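Local coordinates for protein dicer Related Helicase (Caenorhabditis elegans, PDB 6M6Q) that probably hydrolyses ATP as an RNA-binding helicase of the RIG-I-like receptor subfamily in RNA interference, of which this chain is the N-terminal domain, at residues S22-A27 with Y172-V177; D188-A193 with Y308-N313. One frame throughout, in Å; residues are numbered along the deposited sequence.

Interaction 1 (S22-A27 with Y172-V177); sequences SPYFPA and YDEEEV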
# COMPACT_ATOMS: atom_id res chain seq x y z
N SER B 22 21.90 -3.84 4.90
CA SER B 22 21.42 -4.91 3.98
C SER B 22 20.14 -4.43 3.29
O SER B 22 19.23 -3.92 3.93
CB SER B 22 21.20 -6.22 4.70
OG SER B 22 20.58 -7.16 3.82
N PRO B 23 20.02 -4.60 1.95
CA PRO B 23 18.81 -4.21 1.24
C PRO B 23 17.54 -4.83 1.84
O PRO B 23 16.49 -4.22 1.73
CB PRO B 23 19.00 -4.76 -0.19
CG PRO B 23 20.49 -5.02 -0.32
CD PRO B 23 21.01 -5.23 1.08
N TYR B 24 17.65 -6.04 2.41
CA TYR B 24 16.53 -6.90 2.84
C TYR B 24 16.16 -6.61 4.31
O TYR B 24 15.17 -7.19 4.79
CB TYR B 24 16.89 -8.36 2.61
CG TYR B 24 17.30 -8.69 1.19
CD1 TYR B 24 16.34 -8.98 0.23
CD2 TYR B 24 18.63 -8.75 0.81
CE1 TYR B 24 16.70 -9.33 -1.07
CE2 TYR B 24 19.00 -9.09 -0.48
CZ TYR B 24 18.03 -9.36 -1.43
OH TYR B 24 18.37 -9.69 -2.71
N PHE B 25 16.90 -5.71 5.00
CA PHE B 25 16.67 -5.41 6.44
C PHE B 25 15.40 -4.57 6.67
O PHE B 25 14.61 -4.94 7.52
CB PHE B 25 17.87 -4.75 7.11
CG PHE B 25 17.57 -4.24 8.51
CD1 PHE B 25 17.39 -5.11 9.57
CD2 PHE B 25 17.42 -2.88 8.75
CE1 PHE B 25 17.09 -4.63 10.84
CE2 PHE B 25 17.15 -2.41 10.02
CZ PHE B 25 16.98 -3.28 11.07
N PRO B 26 15.19 -3.38 6.05
CA PRO B 26 14.04 -2.54 6.41
C PRO B 26 12.71 -3.31 6.52
O PRO B 26 12.04 -3.16 7.50
CB PRO B 26 13.97 -1.52 5.26
CG PRO B 26 15.42 -1.36 4.86
CD PRO B 26 16.00 -2.76 4.99
N ALA B 27 12.40 -4.14 5.52
CA ALA B 27 11.14 -4.92 5.40
C ALA B 27 11.08 -5.98 6.50
O ALA B 27 9.99 -6.22 7.04
CB ALA B 27 11.03 -5.56 4.04
N TYR B 172 11.01 -10.77 -1.86
CA TYR B 172 11.40 -9.45 -2.42
C TYR B 172 11.44 -9.53 -3.94
O TYR B 172 11.81 -10.57 -4.51
CB TYR B 172 12.72 -8.98 -1.83
CG TYR B 172 12.79 -8.92 -0.32
CD1 TYR B 172 12.90 -10.08 0.43
CD2 TYR B 172 12.92 -7.71 0.35
CE1 TYR B 172 13.03 -10.05 1.81
CE2 TYR B 172 13.08 -7.66 1.73
CZ TYR B 172 13.15 -8.84 2.47
OH TYR B 172 13.31 -8.83 3.83
N ASP B 173 10.99 -8.45 -4.58
CA ASP B 173 11.25 -8.16 -6.01
C ASP B 173 12.64 -7.53 -6.12
O ASP B 173 12.88 -6.51 -5.42
CB ASP B 173 10.17 -7.26 -6.60
CG ASP B 173 10.44 -6.89 -8.05
OD1 ASP B 173 10.90 -5.76 -8.29
OD2 ASP B 173 10.20 -7.75 -8.91
N GLU B 174 13.52 -8.14 -6.93
CA GLU B 174 14.94 -7.72 -7.12
C GLU B 174 15.03 -6.21 -7.42
O GLU B 174 15.86 -5.52 -6.76
CB GLU B 174 15.60 -8.60 -8.20
CG GLU B 174 16.96 -8.10 -8.72
CD GLU B 174 18.13 -8.14 -7.74
OE1 GLU B 174 18.01 -8.77 -6.66
OE2 GLU B 174 19.17 -7.53 -8.06
N GLU B 175 14.20 -5.69 -8.34
CA GLU B 175 14.28 -4.28 -8.83
C GLU B 175 13.83 -3.33 -7.71
O GLU B 175 14.49 -2.28 -7.51
CB GLU B 175 13.45 -4.12 -10.11
CG GLU B 175 13.46 -2.70 -10.70
CD GLU B 175 14.82 -2.11 -11.09
OE1 GLU B 175 15.80 -2.88 -11.24
OE2 GLU B 175 14.89 -0.86 -11.25
N GLU B 176 12.74 -3.66 -7.02
CA GLU B 176 12.12 -2.80 -5.99
C GLU B 176 13.08 -2.64 -4.80
O GLU B 176 13.19 -1.50 -4.26
CB GLU B 176 10.79 -3.41 -5.56
CG GLU B 176 9.81 -2.43 -4.97
CD GLU B 176 8.39 -2.93 -5.04
OE1 GLU B 176 8.16 -4.09 -4.62
OE2 GLU B 176 7.52 -2.19 -5.56
N VAL B 177 13.74 -3.71 -4.39
CA VAL B 177 14.60 -3.73 -3.18
C VAL B 177 15.94 -3.05 -3.52
O VAL B 177 16.54 -2.46 -2.60
CB VAL B 177 14.78 -5.15 -2.60
CG1 VAL B 177 15.66 -6.03 -3.47
CG2 VAL B 177 15.33 -5.11 -1.19
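Y24 turns the edge of its ring onto one face of the Y172 ring, with CD1 over the centre of that ring, in a T-shaped aromatic pair that joins two helix starts in this all-helical N-terminal domain. The ring centroids are 4.8 Å apart and the planes stand at 89°. Y24 CB also lies off-centre over the same ring, in a CH-pi contact. Y172, its CG anti to the carbonyl carbon (chi1 -54°), reaches along segment 22-27 so that its OH gives a weak hydrogen bond to Y24 O, 2.7 Å away. Tyrosine suits this place twice over, because the ring offers its face to Y24 while the hydroxyl engages the backbone of the same residue. A27 packs its CB 3.7 Å from Y172 CE2, and L187 of helix 186-193 and F167 of helix 162-171 also touch this largely buried side chain.

Next to the pair sits V177, whose two methyls part to different neighbours. CG2 lies 3.8 Å from CB of P23, and CG1 is 4.2 Å from CE1 of Y24. A branched apolar side chain can thus fill both contacts from one buried position.

The two segments enter their helices differently. In one, a type I beta turn runs from S22 to F25, with P23 at its second position, where the restricted phi of proline (here -53°) fits, and OG of S22 accepts a weak capping bond from Y24 N. In the other, D173 is the N-cap of helix 174-179, and a short carboxylate can fold back there over the first amides. Its OD1 receives E176 N at 3.1 Å through the anti lone pair, with a weaker bond from E175 N.

Interaction 2 (D188-A193 with Y308-N313); sequences DRVAGA and YFLDKN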
# COMPACT_ATOMS: atom_id res chain seq x y z
N ASP B 188 6.17 -6.56 2.81
CA ASP B 188 5.25 -5.66 3.55
C ASP B 188 3.80 -5.91 3.06
O ASP B 188 2.88 -5.89 3.90
CB ASP B 188 5.65 -4.18 3.40
CG ASP B 188 7.08 -3.84 3.82
OD1 ASP B 188 7.92 -3.54 2.90
OD2 ASP B 188 7.33 -3.79 5.05
N ARG B 189 3.61 -6.18 1.76
CA ARG B 189 2.27 -6.39 1.15
C ARG B 189 1.71 -7.76 1.56
O ARG B 189 0.52 -7.82 1.93
CB ARG B 189 2.31 -6.27 -0.37
CG ARG B 189 2.56 -4.86 -0.86
CD ARG B 189 2.69 -4.75 -2.37
NE ARG B 189 3.62 -3.69 -2.74
CZ ARG B 189 4.80 -3.88 -3.31
NH1 ARG B 189 5.57 -2.83 -3.57
NH2 ARG B 189 5.22 -5.10 -3.62
N VAL B 190 2.50 -8.82 1.45
CA VAL B 190 2.01 -10.21 1.66
C VAL B 190 1.70 -10.39 3.15
O VAL B 190 0.57 -10.78 3.46
CB VAL B 190 3.00 -11.27 1.13
CG1 VAL B 190 2.40 -12.66 1.19
CG2 VAL B 190 3.45 -10.96 -0.28
N ALA B 191 2.65 -10.06 4.03
CA ALA B 191 2.54 -10.17 5.51
C ALA B 191 1.35 -9.35 6.02
O ALA B 191 0.67 -9.81 6.95
CB ALA B 191 3.82 -9.71 6.14
N GLY B 192 1.12 -8.19 5.44
CA GLY B 192 0.04 -7.26 5.83
C GLY B 192 -1.33 -7.76 5.42
O GLY B 192 -2.29 -7.49 6.15
N ALA B 193 -1.44 -8.42 4.26
CA ALA B 193 -2.72 -8.91 3.68
C ALA B 193 -3.07 -10.30 4.25
O ALA B 193 -4.27 -10.63 4.29
CB ALA B 193 -2.62 -8.95 2.18
N TYR B 308 -1.55 -13.20 -4.50
CA TYR B 308 -1.40 -12.49 -5.81
C TYR B 308 -0.40 -11.34 -5.66
O TYR B 308 0.20 -10.94 -6.68
CB TYR B 308 -2.75 -12.01 -6.37
CG TYR B 308 -3.61 -13.12 -6.94
CD1 TYR B 308 -4.54 -13.77 -6.15
CD2 TYR B 308 -3.42 -13.59 -8.23
CE1 TYR B 308 -5.29 -14.83 -6.63
CE2 TYR B 308 -4.17 -14.65 -8.73
CZ TYR B 308 -5.11 -15.27 -7.93
OH TYR B 308 -5.86 -16.32 -8.40
N PHE B 309 -0.14 -10.87 -4.42
CA PHE B 309 0.95 -9.91 -4.10
C PHE B 309 2.31 -10.62 -4.16
O PHE B 309 3.26 -10.02 -4.66
CB PHE B 309 0.80 -9.33 -2.69
CG PHE B 309 -0.33 -8.37 -2.50
CD1 PHE B 309 -0.12 -7.00 -2.55
CD2 PHE B 309 -1.61 -8.82 -2.21
CE1 PHE B 309 -1.16 -6.11 -2.35
CE2 PHE B 309 -2.66 -7.93 -2.02
CZ PHE B 309 -2.43 -6.57 -2.09
N LEU B 310 2.38 -11.83 -3.59
CA LEU B 310 3.60 -12.66 -3.50
C LEU B 310 4.08 -13.06 -4.91
O LEU B 310 5.30 -12.93 -5.17
CB LEU B 310 3.28 -13.90 -2.66
CG LEU B 310 4.48 -14.79 -2.35
CD1 LEU B 310 5.41 -14.10 -1.35
CD2 LEU B 310 4.04 -16.15 -1.84
N ASP B 311 3.19 -13.56 -5.77
CA ASP B 311 3.52 -13.97 -7.16
C ASP B 311 2.26 -13.95 -8.01
O ASP B 311 1.37 -14.78 -7.74
CB ASP B 311 4.16 -15.36 -7.21
CG ASP B 311 4.64 -15.76 -8.59
OD1 ASP B 311 4.44 -16.93 -8.96
OD2 ASP B 311 5.27 -14.90 -9.28
N LYS B 312 2.28 -13.16 -9.09
CA LYS B 312 1.11 -12.87 -9.97
C LYS B 312 0.75 -14.12 -10.78
O LYS B 312 -0.39 -14.18 -11.30
CB LYS B 312 1.43 -11.70 -10.90
CG LYS B 312 2.11 -10.49 -10.26
CD LYS B 312 1.15 -9.55 -9.54
CE LYS B 312 1.85 -8.60 -8.57
NZ LYS B 312 0.91 -7.99 -7.61
N ASN B 313 1.70 -15.08 -10.89
CA ASN B 313 1.56 -16.30 -11.72
C ASN B 313 1.44 -17.55 -10.82
O ASN B 313 1.67 -18.66 -11.35
CB ASN B 313 2.74 -16.50 -12.70
CG ASN B 313 3.21 -15.24 -13.40
OD1 ASN B 313 2.57 -14.77 -14.33
ND2 ASN B 313 4.37 -14.73 -12.99
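Two helices of the all-helical N-terminal domain, 186-193 and 301-310, pack here through apolar surface near the C-terminal end of the second. F309, its CG anti to the carbonyl carbon (chi1 -71°), sends its ring alongside the first helix, where R189 and A193, one turn apart, both meet it obliquely. CB of R189 is 3.3 Å from F309 CD1, and CD of the same arginine also runs by CD1. The methylenes thus serve as apolar surface, while the guanidinium leads away to a salt bridge with E176. A193 CB approaches F309 CE2 at 4.3 Å, its small side chain letting the ring lie close to the helix. Beside them V190 CG2 lies 3.8 Å from L310 CB and also near F309 CB, so one branched methyl serves both. An alanine at F309 would remove the ring that lies against R189 and A193, and would probably loosen the packing of the two helices. Beyond L310 the chain turns, and K312 NZ gives a hydrogen bond back to Y308 O. Helix 314-333 follows, and the Y308 and F309 rings respectively meet Y308 and F309 of the second subunit, so the end of helix 301-310 lies between that subunit and helix 186-193.

How the interactions relate
Interaction 1 and interaction 2 lie in series along the chain, the first closing before the second opens, and their centres are about 14 Å apart. Helix 174-179, from interaction 1, and helix 186-193, from interaction 2, follow each other in sequence and are tied directly: E176 OE2 takes R189 NH1 in a salt bridge of 2.9 Å. A27 CB also packs on D188 OD1, at 3.9 Å. Helix 186-193 therefore stands between the N-terminal helix 25-29 and the late helix 301-310, so that segments from both ends of this domain converge on the consecutive helices 174-179 and 186-193. The second subunit lies against four residues of interaction 2 and, at E175, one of interaction 1.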